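Local coordinates for erythrocyte membrane protein 1 (Plasmodium falciparum, PDB 2YK0) that probably binds host cell-surface receptors through its N-terminal DBL1-alpha and CIDR-gamma double domain, an adhesin region linked to the rosetting of red blood cells, at residues D514-Y519 and M542-W547; N163-A168 and R264-K269; N346-S351 and L371-C376; R595-C600 and N613-V618; F649-Y654 and K695-T700. The protein carries 8 engineered substitutions. All coordinates share one frame; numbering follows the deposited sequence.

Overall arrangement
Contact 2 lies in the Duffy binding domain, its centre 51 Å or more from the others; contact 3 belongs to the DBL C-terminal subdomain, and contacts 1, 4 and 5 form a group in the C-terminal part of the chain. Contacts 2 and 5 are buried and mostly apolar, each helix against helix: Ile267 leads in contact 2, the pair Val651 and Ile698 in contact 5. The others are only partly buried: contact 1 is a pair of strands carrying the hydrogen bonds that cross between segments, contact 3 a disulfide beside a cationic pair, contact 4 a helix pair lined by cysteines. Helices 575-601 and 611-636, which meet in contact 4, also touch contacts 1 and 5.

Contact 1: D514-Y519 and M542-W547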
# COMPACT_ATOMS: atom_id res chain seq x y z
N ASP A 514 -3.36 33.29 1.22
CA ASP A 514 -3.60 32.03 0.54
C ASP A 514 -2.36 31.13 0.65
O ASP A 514 -1.23 31.61 0.61
CB ASP A 514 -4.00 32.29 -0.93
CG ASP A 514 -2.85 32.65 -1.87
OD1 ASP A 514 -2.19 33.70 -1.65
OD2 ASP A 514 -2.62 31.89 -2.82
N VAL A 515 -2.56 29.83 0.86
CA VAL A 515 -1.44 28.92 1.03
C VAL A 515 -1.54 27.77 0.08
O VAL A 515 -2.62 27.23 -0.14
CB VAL A 515 -1.07 28.48 2.48
CG1 VAL A 515 -0.57 29.63 3.33
CG2 VAL A 515 -2.23 27.77 3.17
N ASP A 516 -0.38 27.39 -0.46
CA ASP A 516 -0.23 26.33 -1.42
C ASP A 516 0.18 25.01 -0.77
O ASP A 516 1.37 24.62 -0.73
CB ASP A 516 0.68 26.78 -2.57
CG ASP A 516 -0.03 26.95 -3.90
OD1 ASP A 516 -1.28 27.20 -3.88
OD2 ASP A 516 0.65 26.81 -4.96
N MET A 517 -0.83 24.33 -0.24
CA MET A 517 -0.67 23.05 0.42
C MET A 517 -0.52 21.89 -0.56
O MET A 517 -1.12 21.91 -1.63
CB MET A 517 -1.79 22.82 1.43
CG MET A 517 -1.26 22.36 2.78
SD MET A 517 -0.84 23.66 3.98
CE MET A 517 0.39 24.66 3.08
N ILE A 518 0.31 20.91 -0.21
CA ILE A 518 0.54 19.75 -1.07
C ILE A 518 -0.62 18.75 -0.90
O ILE A 518 -0.84 18.24 0.20
CB ILE A 518 1.96 19.11 -0.91
CG1 ILE A 518 3.07 20.11 -1.23
CG2 ILE A 518 2.11 17.89 -1.81
CD1 ILE A 518 4.30 19.92 -0.42
N TYR A 519 -1.35 18.48 -1.99
CA TYR A 519 -2.46 17.54 -2.02
C TYR A 519 -2.17 16.46 -3.05
O TYR A 519 -2.71 16.50 -4.16
CB TYR A 519 -3.76 18.26 -2.35
CG TYR A 519 -4.97 17.54 -1.83
CD1 TYR A 519 -5.62 16.58 -2.60
CD2 TYR A 519 -5.50 17.85 -0.59
CE1 TYR A 519 -6.76 15.94 -2.14
CE2 TYR A 519 -6.64 17.22 -0.12
CZ TYR A 519 -7.26 16.25 -0.88
OH TYR A 519 -8.38 15.62 -0.39
N MET A 542 -1.69 20.49 -5.83
CA MET A 542 -1.55 21.69 -4.99
C MET A 542 -2.92 22.22 -4.55
O MET A 542 -3.82 22.39 -5.38
CB MET A 542 -0.78 22.79 -5.74
CG MET A 542 0.67 22.77 -5.47
SD MET A 542 1.18 22.85 -3.75
CE MET A 542 2.89 23.24 -3.96
N ARG A 543 -3.08 22.48 -3.26
CA ARG A 543 -4.38 22.97 -2.83
C ARG A 543 -4.24 24.37 -2.27
O ARG A 543 -3.58 24.57 -1.24
CB ARG A 543 -5.06 21.97 -1.88
CG ARG A 543 -6.27 22.45 -1.09
CD ARG A 543 -7.35 23.10 -1.90
NE ARG A 543 -8.60 23.15 -1.16
CZ ARG A 543 -9.73 23.70 -1.61
NH1 ARG A 543 -9.75 24.30 -2.79
NH2 ARG A 543 -10.83 23.66 -0.88
N ASN A 544 -4.83 25.36 -2.98
CA ASN A 544 -4.78 26.75 -2.57
C ASN A 544 -5.85 26.99 -1.53
O ASN A 544 -7.03 26.80 -1.79
CB ASN A 544 -4.92 27.69 -3.74
CG ASN A 544 -4.41 29.07 -3.44
OD1 ASN A 544 -5.13 29.90 -2.90
ND2 ASN A 544 -3.15 29.34 -3.79
N GLN A 545 -5.40 27.35 -0.32
CA GLN A 545 -6.22 27.59 0.85
C GLN A 545 -6.19 29.06 1.22
O GLN A 545 -5.16 29.58 1.61
CB GLN A 545 -5.70 26.76 2.02
CG GLN A 545 -5.96 25.26 1.95
CD GLN A 545 -5.20 24.57 3.05
OE1 GLN A 545 -3.97 24.50 3.05
NE2 GLN A 545 -5.93 24.10 4.05
N GLU A 546 -7.34 29.72 1.11
CA GLU A 546 -7.47 31.11 1.51
C GLU A 546 -7.95 31.13 2.95
O GLU A 546 -9.00 30.57 3.29
CB GLU A 546 -8.31 31.98 0.54
CG GLU A 546 -9.43 31.28 -0.22
CD GLU A 546 -9.77 31.84 -1.59
OE1 GLU A 546 -9.52 33.05 -1.84
OE2 GLU A 546 -10.31 31.07 -2.42
N TRP A 547 -7.08 31.72 3.79
CA TRP A 547 -7.20 31.84 5.23
C TRP A 547 -7.42 33.24 5.64
O TRP A 547 -6.82 34.17 5.07
CB TRP A 547 -5.87 31.41 5.88
CG TRP A 547 -5.62 29.94 5.83
CD1 TRP A 547 -4.70 29.29 5.05
CD2 TRP A 547 -6.33 28.94 6.55
NE1 TRP A 547 -4.82 27.93 5.23
CE2 TRP A 547 -5.80 27.69 6.16
CE3 TRP A 547 -7.36 28.96 7.51
CZ2 TRP A 547 -6.26 26.49 6.71
CZ3 TRP A 547 -7.84 27.77 8.02
CH2 TRP A 547 -7.29 26.56 7.63
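Asn544 reaches across from strand 542-552 to two aspartates of strand 511-518. Its CB lies 3.7 Å from Asp516 OD1, and CG, anti to the backbone N (chi1 -160°), carries the amide in between the two carboxylates. At the tip, OD1 rests near Asp514 CB, while ND2 donates twice. One bond runs to Asp514 OD2 (2.8 Å from Asn544 ND2), which receives it in the amide plane on its anti lone pair; the carboxylate and amide are nearly coplanar. The other, also 2.8 Å from ND2, meets Asp516 OD1 from above the carboxylate, whose plane is turned 77° from the amide. Asp514 OD2 has a second, charged partner in Lys624 of helix 611-636. Farther along the same face, Met542 lays its SD 3.3 Å from Met517 O, and its CE turns to Ile518 CG1. On the opposite face Val515 CG2 meets the Trp547 ring at its edge, 3.3 Å from NE1, and helix 575-601 covers both residues. Along the backbone, Val515 and Gln545 exchange bonds (Val515 N to Gln545 O 2.7 Å), as do Met517 and Arg543 (Arg543 N to Met517 O 2.6 Å). Alternating hydrogen-bonded and non-hydrogen-bonded pairs from Asp514-Glu546 to Met517-Arg543 make this an antiparallel pairing, at the edge of the four-stranded sheet of the CIDR-gamma region.

Contact 2: N163-A168 and R264-K269; sequences NVLVTA and REQIWK
Ile267 meets Val164, Leu165 and Ala168 and buries more than any other residue here. Its CD1 lies 3.5 Å from Val164 CG1 and 3.9 Å from Leu165 CD2, so the end of the longer branch rests between two consecutive residues of helix 157-176. CG2 meets Ala168 CB at 3.9 Å, and Val164 CG1 touches both branches. This is the tight part, apolar among the side chains, with Ala168 CB also against Ile267 O and Leu165 CD2 only 3.4 Å from Gln266 O. The looser side is the partly exposed Gln266 side chain, which meets Leu165 CD1 at OE1, 3.8 Å away. The amide end of Gln266 goes on to a weak bond with Gly53 O. The axes of segments 163-168 and 264-269 approach to 8.9 Å at 33°, a roughly parallel helix pair within the Duffy binding domain. Helix 189-207 packs beside it, with Ile202 and Val206 on Val164 and Phe199 on Ile267, while Trp259 and Trp260 of helix 252-272 add to the same apolar layer.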
# COMPACT_ATOMS: atom_id res chain seq x y z
N ASN A 163 7.89 -32.53 -6.28
CA ASN A 163 8.51 -31.27 -5.99
C ASN A 163 7.45 -30.25 -5.68
O ASN A 163 7.58 -29.50 -4.73
CB ASN A 163 9.50 -30.85 -7.10
CG ASN A 163 10.82 -31.51 -6.79
OD1 ASN A 163 11.10 -32.64 -7.26
ND2 ASN A 163 11.50 -30.95 -5.79
N VAL A 164 6.36 -30.30 -6.47
CA VAL A 164 5.20 -29.44 -6.29
C VAL A 164 4.55 -29.83 -4.95
O VAL A 164 4.25 -28.96 -4.12
CB VAL A 164 4.26 -29.48 -7.51
CG1 VAL A 164 3.14 -28.48 -7.36
CG2 VAL A 164 5.03 -29.19 -8.80
N LEU A 165 4.52 -31.12 -4.67
CA LEU A 165 3.98 -31.62 -3.42
C LEU A 165 4.68 -31.15 -2.15
O LEU A 165 4.01 -30.84 -1.15
CB LEU A 165 3.75 -33.13 -3.49
CG LEU A 165 2.65 -33.61 -4.50
CD1 LEU A 165 2.16 -34.96 -4.15
CD2 LEU A 165 1.44 -32.70 -4.53
N VAL A 166 6.03 -31.05 -2.18
CA VAL A 166 6.79 -30.55 -1.02
C VAL A 166 6.46 -29.07 -0.84
O VAL A 166 6.00 -28.68 0.24
CB VAL A 166 8.29 -30.86 -1.11
CG1 VAL A 166 9.12 -29.95 -0.21
CG2 VAL A 166 8.56 -32.33 -0.81
N THR A 167 6.60 -28.29 -1.93
CA THR A 167 6.24 -26.88 -1.99
C THR A 167 4.84 -26.66 -1.37
O THR A 167 4.73 -25.89 -0.42
CB THR A 167 6.37 -26.39 -3.45
OG1 THR A 167 7.74 -26.28 -3.77
CG2 THR A 167 5.68 -25.06 -3.70
N ALA A 168 3.81 -27.38 -1.86
CA ALA A 168 2.42 -27.30 -1.38
C ALA A 168 2.30 -27.60 0.08
O ALA A 168 1.48 -26.96 0.74
CB ALA A 168 1.53 -28.24 -2.16
N ARG A 264 -3.83 -31.57 -9.75
CA ARG A 264 -4.46 -30.61 -8.82
C ARG A 264 -5.10 -31.16 -7.53
O ARG A 264 -5.05 -30.48 -6.51
CB ARG A 264 -5.35 -29.57 -9.52
CG ARG A 264 -6.75 -30.05 -9.88
CD ARG A 264 -7.51 -29.05 -10.74
NE ARG A 264 -8.06 -27.91 -10.00
CZ ARG A 264 -9.17 -27.93 -9.24
NH1 ARG A 264 -9.84 -29.07 -9.06
NH2 ARG A 264 -9.59 -26.83 -8.63
N GLU A 265 -5.69 -32.36 -7.58
CA GLU A 265 -6.31 -33.00 -6.41
C GLU A 265 -5.24 -33.29 -5.34
O GLU A 265 -5.41 -32.95 -4.16
CB GLU A 265 -7.00 -34.29 -6.84
CG GLU A 265 -8.15 -34.70 -5.93
CD GLU A 265 -8.88 -35.93 -6.42
OE1 GLU A 265 -9.48 -35.87 -7.52
OE2 GLU A 265 -8.82 -36.97 -5.72
N GLN A 266 -4.11 -33.89 -5.80
CA GLN A 266 -2.91 -34.21 -5.02
C GLN A 266 -2.25 -32.92 -4.49
O GLN A 266 -1.78 -32.91 -3.35
CB GLN A 266 -1.92 -34.97 -5.91
CG GLN A 266 -2.24 -36.42 -6.12
CD GLN A 266 -0.98 -37.24 -6.13
OE1 GLN A 266 -0.40 -37.58 -5.08
NE2 GLN A 266 -0.52 -37.59 -7.33
N ILE A 267 -2.21 -31.84 -5.32
CA ILE A 267 -1.64 -30.56 -4.89
C ILE A 267 -2.47 -29.94 -3.75
O ILE A 267 -1.89 -29.39 -2.81
CB ILE A 267 -1.30 -29.55 -6.02
CG1 ILE A 267 -1.02 -30.22 -7.39
CG2 ILE A 267 -0.18 -28.61 -5.59
CD1 ILE A 267 0.40 -30.71 -7.68
N TRP A 268 -3.80 -30.09 -3.79
CA TRP A 268 -4.70 -29.61 -2.76
C TRP A 268 -4.57 -30.37 -1.44
O TRP A 268 -4.84 -29.80 -0.39
CB TRP A 268 -6.14 -29.64 -3.23
CG TRP A 268 -7.08 -28.99 -2.26
CD1 TRP A 268 -7.97 -29.61 -1.45
CD2 TRP A 268 -7.14 -27.60 -1.94
NE1 TRP A 268 -8.63 -28.69 -0.67
CE2 TRP A 268 -8.15 -27.44 -0.96
CE3 TRP A 268 -6.45 -26.46 -2.39
CZ2 TRP A 268 -8.48 -26.19 -0.43
CZ3 TRP A 268 -6.79 -25.22 -1.86
CH2 TRP A 268 -7.78 -25.10 -0.88
N LYS A 269 -4.19 -31.66 -1.49
CA LYS A 269 -4.02 -32.48 -0.30
C LYS A 269 -2.80 -32.01 0.49
O LYS A 269 -2.97 -31.60 1.64
CB LYS A 269 -3.94 -33.98 -0.64
CG LYS A 269 -5.21 -34.77 -0.27
CD LYS A 269 -4.90 -35.95 0.67
CE LYS A 269 -6.11 -36.83 0.91
NZ LYS A 269 -5.97 -37.65 2.14

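Contact 3: N346-S351 and L371-C376; sequences NKKYCS and LDCPRC
Cys350 and Cys373 point their CB atoms at each other and join through a disulfide, SG to SG 2.0 Å, with the two halves turned nearly at right angles about the S-S bond (chi3 102°). A chi1 of -154° carries the sulfur of Cys373 out from the turn ahead of helix 374-410 toward the 348-349 strand. Beside this bridge Cys376 comes in from the first turn of the helix: its CB lies 3.8 Å from Cys350 CB, and its SG, bonded to Cys341, lies near Ser351 O. Cys341 and Cys350, backbone-bonded to each other, flank a short, weakly bonded hairpin of strands 342-343 and 348-349; their disulfides to Cys376 and Cys373 tie its base to the start of the long helix in the DBL C-terminal subdomain. A G1 beta bulge marks the hairpin, Lys347 and Lys348 both facing Asp343. On the outer flank Lys348 bends along its chain, passing its CE 3.9 Å from Cys373 SG, and crosses Arg375 at about a right angle. Lys348 NZ and Arg375 NH2 end 3.2 Å apart, two donors gathered round the carboxylate of Glu340, which forms a salt bridge with Arg375 and a long, weak ion pair with Lys348.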
# COMPACT_ATOMS: atom_id res chain seq x y z
N ASN A 346 -11.96 6.15 28.26
CA ASN A 346 -10.77 6.34 29.09
C ASN A 346 -10.26 7.80 29.04
O ASN A 346 -9.04 8.03 29.06
CB ASN A 346 -9.70 5.32 28.73
CG ASN A 346 -10.12 3.92 29.08
OD1 ASN A 346 -9.94 3.47 30.22
ND2 ASN A 346 -10.77 3.23 28.15
N LYS A 347 -11.20 8.76 28.99
CA LYS A 347 -10.95 10.21 28.96
C LYS A 347 -9.89 10.64 27.89
O LYS A 347 -9.15 11.63 28.08
CB LYS A 347 -10.62 10.72 30.38
CG LYS A 347 -10.86 12.22 30.60
CD LYS A 347 -9.69 12.90 31.34
CE LYS A 347 -9.70 14.41 31.26
NZ LYS A 347 -10.91 15.01 31.90
N LYS A 348 -9.80 9.89 26.77
CA LYS A 348 -8.85 10.19 25.69
C LYS A 348 -9.57 10.90 24.54
O LYS A 348 -10.63 10.44 24.11
CB LYS A 348 -8.12 8.91 25.20
CG LYS A 348 -7.02 9.17 24.18
CD LYS A 348 -5.64 8.69 24.62
CE LYS A 348 -4.53 9.59 24.11
NZ LYS A 348 -3.35 8.81 23.64
N TYR A 349 -9.01 12.04 24.09
CA TYR A 349 -9.54 12.87 22.99
C TYR A 349 -8.42 13.78 22.55
O TYR A 349 -7.92 14.56 23.36
CB TYR A 349 -10.76 13.69 23.42
CG TYR A 349 -11.72 14.05 22.30
CD1 TYR A 349 -11.28 14.78 21.20
CD2 TYR A 349 -13.07 13.76 22.40
CE1 TYR A 349 -12.17 15.19 20.20
CE2 TYR A 349 -13.97 14.16 21.41
CZ TYR A 349 -13.52 14.88 20.31
OH TYR A 349 -14.39 15.27 19.32
N CYS A 350 -7.98 13.65 21.29
CA CYS A 350 -6.84 14.38 20.75
C CYS A 350 -7.00 14.85 19.33
O CYS A 350 -7.80 14.28 18.58
CB CYS A 350 -5.58 13.53 20.88
SG CYS A 350 -5.07 13.19 22.58
N SER A 351 -6.17 15.83 18.94
CA SER A 351 -6.12 16.37 17.58
C SER A 351 -5.02 15.68 16.79
O SER A 351 -4.03 15.23 17.38
CB SER A 351 -5.85 17.86 17.60
OG SER A 351 -4.56 18.17 18.12
N LEU A 371 3.81 20.18 22.32
CA LEU A 371 2.57 19.46 22.22
C LEU A 371 2.40 18.25 23.11
O LEU A 371 3.28 17.39 23.20
CB LEU A 371 2.05 19.25 20.78
CG LEU A 371 3.02 18.97 19.64
CD1 LEU A 371 2.40 18.00 18.65
CD2 LEU A 371 3.39 20.25 18.92
N ASP A 372 1.26 18.26 23.82
CA ASP A 372 0.71 17.19 24.66
C ASP A 372 0.02 16.30 23.65
O ASP A 372 -0.41 16.81 22.61
CB ASP A 372 -0.34 17.76 25.64
CG ASP A 372 -1.35 18.74 25.06
OD1 ASP A 372 -1.07 19.33 24.00
OD2 ASP A 372 -2.43 18.92 25.67
N CYS A 373 -0.07 14.99 23.89
CA CYS A 373 -0.68 14.05 22.93
C CYS A 373 0.00 13.97 21.52
O CYS A 373 -0.71 13.82 20.53
CB CYS A 373 -2.19 14.25 22.83
SG CYS A 373 -3.10 12.77 22.33
N PRO A 374 1.37 14.00 21.38
CA PRO A 374 1.98 13.94 20.04
C PRO A 374 1.90 12.59 19.35
O PRO A 374 2.16 12.55 18.15
CB PRO A 374 3.43 14.35 20.29
CG PRO A 374 3.69 13.93 21.65
CD PRO A 374 2.43 14.16 22.41
N ARG A 375 1.55 11.52 20.09
CA ARG A 375 1.37 10.15 19.59
C ARG A 375 0.21 10.10 18.62
O ARG A 375 0.25 9.30 17.69
CB ARG A 375 1.12 9.16 20.75
CG ARG A 375 2.37 8.41 21.23
CD ARG A 375 2.27 7.97 22.69
NE ARG A 375 0.97 7.36 23.00
CZ ARG A 375 0.32 7.52 24.15
NH1 ARG A 375 0.83 8.29 25.11
NH2 ARG A 375 -0.85 6.93 24.35
N CYS A 376 -0.82 10.95 18.82
CA CYS A 376 -1.99 11.06 17.93
C CYS A 376 -1.58 11.54 16.55
O CYS A 376 -1.89 10.89 15.57
CB CYS A 376 -3.05 11.95 18.54
SG CYS A 376 -4.51 12.17 17.49

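Contact 4: R595-C600 and N613-V618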
# COMPACT_ATOMS: atom_id res chain seq x y z
N ARG A 595 15.68 18.16 -4.75
CA ARG A 595 15.73 16.91 -5.51
C ARG A 595 15.71 17.24 -7.01
O ARG A 595 16.66 16.88 -7.71
CB ARG A 595 14.54 16.02 -5.08
CG ARG A 595 14.40 14.66 -5.77
CD ARG A 595 13.12 13.97 -5.33
NE ARG A 595 12.22 13.68 -6.45
CZ ARG A 595 11.98 12.47 -6.94
NH1 ARG A 595 12.58 11.40 -6.42
NH2 ARG A 595 11.15 12.31 -7.96
N LYS A 596 14.68 17.97 -7.48
CA LYS A 596 14.50 18.34 -8.89
C LYS A 596 15.58 19.23 -9.47
O LYS A 596 15.85 19.17 -10.67
CB LYS A 596 13.08 18.90 -9.16
CG LYS A 596 11.95 17.89 -8.90
CD LYS A 596 11.82 16.80 -9.99
CE LYS A 596 11.67 15.41 -9.41
NZ LYS A 596 11.31 14.42 -10.45
N ILE A 597 16.24 20.01 -8.62
CA ILE A 597 17.32 20.91 -9.03
C ILE A 597 18.71 20.23 -8.99
O ILE A 597 19.62 20.71 -9.67
CB ILE A 597 17.25 22.21 -8.18
CG1 ILE A 597 17.86 23.41 -8.92
CG2 ILE A 597 17.83 22.03 -6.77
CD1 ILE A 597 17.61 24.78 -8.26
N ASN A 598 18.87 19.13 -8.20
CA ASN A 598 20.14 18.40 -8.02
C ASN A 598 21.05 18.12 -9.24
O ASN A 598 22.24 18.45 -9.15
CB ASN A 598 19.99 17.18 -7.11
CG ASN A 598 21.28 16.71 -6.46
OD1 ASN A 598 22.26 17.46 -6.32
ND2 ASN A 598 21.29 15.47 -5.99
N PRO A 599 20.56 17.55 -10.38
CA PRO A 599 21.47 17.33 -11.53
C PRO A 599 22.12 18.60 -12.09
O PRO A 599 23.27 18.55 -12.54
CB PRO A 599 20.58 16.64 -12.57
CG PRO A 599 19.19 16.95 -12.17
CD PRO A 599 19.20 17.05 -10.68
N CYS A 600 21.40 19.75 -12.02
CA CYS A 600 21.84 21.07 -12.48
C CYS A 600 22.85 21.69 -11.50
O CYS A 600 23.82 22.32 -11.94
CB CYS A 600 20.64 22.00 -12.71
SG CYS A 600 19.18 21.18 -13.40
N ASN A 613 14.03 24.56 -17.44
CA ASN A 613 12.63 24.40 -17.05
C ASN A 613 12.48 23.88 -15.62
O ASN A 613 11.40 24.01 -15.03
CB ASN A 613 11.91 23.48 -18.03
CG ASN A 613 11.97 23.95 -19.45
OD1 ASN A 613 13.03 24.31 -19.97
ND2 ASN A 613 10.83 23.93 -20.12
N LYS A 614 13.55 23.29 -15.08
CA LYS A 614 13.60 22.75 -13.72
C LYS A 614 13.70 23.90 -12.72
O LYS A 614 12.83 24.05 -11.87
CB LYS A 614 14.79 21.78 -13.58
CG LYS A 614 14.63 20.47 -14.34
CD LYS A 614 15.89 19.61 -14.30
CE LYS A 614 15.61 18.15 -14.58
NZ LYS A 614 15.10 17.93 -15.95
N CYS A 615 14.74 24.74 -12.84
CA CYS A 615 15.01 25.88 -11.97
C CYS A 615 13.91 26.92 -11.97
O CYS A 615 13.67 27.55 -10.93
CB CYS A 615 16.38 26.47 -12.27
SG CYS A 615 17.72 25.30 -11.98
N THR A 616 13.21 27.05 -13.10
CA THR A 616 12.08 27.95 -13.28
C THR A 616 10.92 27.46 -12.42
O THR A 616 10.20 28.25 -11.81
CB THR A 616 11.69 27.96 -14.76
OG1 THR A 616 12.84 28.30 -15.54
CG2 THR A 616 10.56 28.93 -15.06
N CYS A 617 10.76 26.14 -12.38
CA CYS A 617 9.73 25.45 -11.64
C CYS A 617 9.92 25.65 -10.15
O CYS A 617 8.94 25.88 -9.43
CB CYS A 617 9.77 23.97 -12.01
SG CYS A 617 8.43 23.00 -11.28
N VAL A 618 11.18 25.52 -9.69
CA VAL A 618 11.61 25.69 -8.30
C VAL A 618 11.29 27.13 -7.90
O VAL A 618 10.53 27.33 -6.95
CB VAL A 618 13.12 25.32 -8.10
CG1 VAL A 618 13.51 25.34 -6.63
CG2 VAL A 618 13.44 23.95 -8.70
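Helices 575-601 and 611-636 meet here through segments 595-600 and 613-618, whose axes run 142° to each other and pass 9.1 Å apart, with Ile597 and Cys615 nearest in the backbone. They form an antiparallel helical hairpin, and helix 698-716 packs against it to make a three-helix bundle in the CIDR-gamma region. The longer branch of Ile597 lies alongside Cys615, CG1 3.6 Å and CD1 3.8 Å from SG. Cys615 SG is itself tied to Cys713 of the third helix, so the isoleucine packs on a disulfide. On one flank Val618 CG2 closes over Ile597 CB at 4.2 Å, and Ile710 of the third helix touches both residues. On the other flank lies the partly exposed Lys614, whose extended chain runs across helix 575-601 and bends only at its last torsion. Its aliphatic part does the touching: Lys614 CD lies 3.7 Å from Lys596 O and 3.8 Å from Cys600 SG, the sulfur that bridges to Cys611.

Contact 5: F649-Y654 and K695-T700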
# COMPACT_ATOMS: atom_id res chain seq x y z
N PHE A 649 12.85 32.01 16.70
CA PHE A 649 12.93 31.02 17.78
C PHE A 649 11.82 29.96 17.64
O PHE A 649 12.07 28.79 17.96
CB PHE A 649 12.89 31.72 19.16
CG PHE A 649 12.92 30.84 20.40
CD1 PHE A 649 14.03 30.07 20.70
CD2 PHE A 649 11.85 30.83 21.29
CE1 PHE A 649 14.05 29.26 21.84
CE2 PHE A 649 11.88 30.03 22.44
CZ PHE A 649 12.97 29.25 22.69
N LYS A 650 10.61 30.35 17.14
CA LYS A 650 9.50 29.40 16.94
C LYS A 650 9.87 28.40 15.88
O LYS A 650 9.53 27.22 15.98
CB LYS A 650 8.17 30.13 16.59
CG LYS A 650 6.96 29.21 16.31
CD LYS A 650 6.62 28.25 17.46
CE LYS A 650 5.91 27.02 16.99
NZ LYS A 650 6.29 25.83 17.79
N VAL A 651 10.58 28.89 14.85
CA VAL A 651 11.05 28.11 13.70
C VAL A 651 12.13 27.11 14.19
O VAL A 651 12.05 25.94 13.82
CB VAL A 651 11.50 29.04 12.54
CG1 VAL A 651 12.13 28.27 11.40
CG2 VAL A 651 10.32 29.84 12.02
N LYS A 652 13.05 27.55 15.09
CA LYS A 652 14.07 26.68 15.67
C LYS A 652 13.41 25.58 16.49
O LYS A 652 13.58 24.41 16.16
CB LYS A 652 15.09 27.49 16.50
CG LYS A 652 16.55 27.12 16.20
CD LYS A 652 17.53 27.94 17.05
CE LYS A 652 18.77 27.17 17.45
NZ LYS A 652 19.23 27.49 18.83
N SER A 653 12.57 25.99 17.48
CA SER A 653 11.75 25.10 18.32
C SER A 653 11.08 23.98 17.49
O SER A 653 11.31 22.80 17.77
CB SER A 653 10.71 25.89 19.11
OG SER A 653 11.28 26.64 20.17
N TYR A 654 10.32 24.35 16.43
CA TYR A 654 9.70 23.37 15.53
C TYR A 654 10.76 22.45 14.87
O TYR A 654 10.60 21.24 14.90
CB TYR A 654 8.85 24.07 14.45
CG TYR A 654 8.02 23.10 13.64
CD1 TYR A 654 6.75 22.72 14.07
CD2 TYR A 654 8.50 22.55 12.45
CE1 TYR A 654 5.99 21.78 13.36
CE2 TYR A 654 7.75 21.61 11.73
CZ TYR A 654 6.49 21.24 12.18
OH TYR A 654 5.72 20.34 11.47
N LYS A 695 17.16 39.20 13.61
CA LYS A 695 17.78 38.01 13.03
C LYS A 695 16.87 37.26 12.04
O LYS A 695 15.67 37.09 12.29
CB LYS A 695 18.26 37.07 14.16
CG LYS A 695 19.38 36.09 13.77
CD LYS A 695 20.29 35.72 14.95
CE LYS A 695 19.69 34.77 15.96
NZ LYS A 695 20.54 34.65 17.18
N LYS A 696 17.46 36.82 10.92
CA LYS A 696 16.80 36.06 9.86
C LYS A 696 16.41 34.68 10.38
O LYS A 696 17.20 34.01 11.05
CB LYS A 696 17.74 35.89 8.65
CG LYS A 696 17.76 37.07 7.69
CD LYS A 696 19.15 37.33 7.09
CE LYS A 696 19.39 36.59 5.79
NZ LYS A 696 20.76 36.83 5.27
N ASP A 697 15.17 34.25 10.07
CA ASP A 697 14.62 32.95 10.45
C ASP A 697 15.17 31.87 9.53
O ASP A 697 15.68 32.19 8.44
CB ASP A 697 13.10 32.93 10.31
CG ASP A 697 12.35 34.16 10.76
OD1 ASP A 697 12.48 35.20 10.09
OD2 ASP A 697 11.49 34.03 11.65
N ILE A 698 15.00 30.59 9.93
CA ILE A 698 15.46 29.44 9.14
C ILE A 698 14.78 29.38 7.77
O ILE A 698 15.45 29.13 6.77
CB ILE A 698 15.50 28.09 9.90
CG1 ILE A 698 15.95 28.30 11.38
CG2 ILE A 698 16.42 27.09 9.16
CD1 ILE A 698 15.53 27.25 12.36
N VAL A 699 13.46 29.70 7.74
CA VAL A 699 12.67 29.72 6.50
C VAL A 699 13.30 30.72 5.51
O VAL A 699 13.74 30.29 4.44
CB VAL A 699 11.15 29.95 6.74
CG1 VAL A 699 10.35 29.79 5.45
CG2 VAL A 699 10.61 29.02 7.82
N THR A 700 13.42 32.01 5.90
CA THR A 700 14.06 33.03 5.06
C THR A 700 15.48 32.63 4.61
O THR A 700 15.75 32.69 3.43
CB THR A 700 13.86 34.49 5.53
OG1 THR A 700 15.07 35.21 5.31
CG2 THR A 700 13.54 34.63 6.97
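Phe649 O is gripped twice by Ser653, by its N at 2.9 Å and its OG at 3.2 Å, the two donors arriving from opposite faces of the carbonyl plane. OG also sits over the centre of the Phe649 ring. These bonds belong to one turn of helix 647-657, another side of which packs on the first turn of helix 698-716, a helix-to-helix contact in the C-terminal helical part of the CIDR-gamma region. The packing is mostly apolar. Val651 and Ile698 run alongside each other, oppositely directed; a chi1 of 174° swings Val651 CG1 to within 3.7 Å of both CB and CD1 of Ile698. The same methyl meets Val699 CG2 at 4.0 Å. Val699 also touches Trp582 of helix 575-601 and Trp629 of helix 611-636, the two helices that complete the three-helix bundle with 698-716. At the partly exposed margin the Lys652 chain crosses Ile698 at about a right angle: Ile698 CD1 rests 3.7 Å from Lys652 CA and 4.0 Å from its CG.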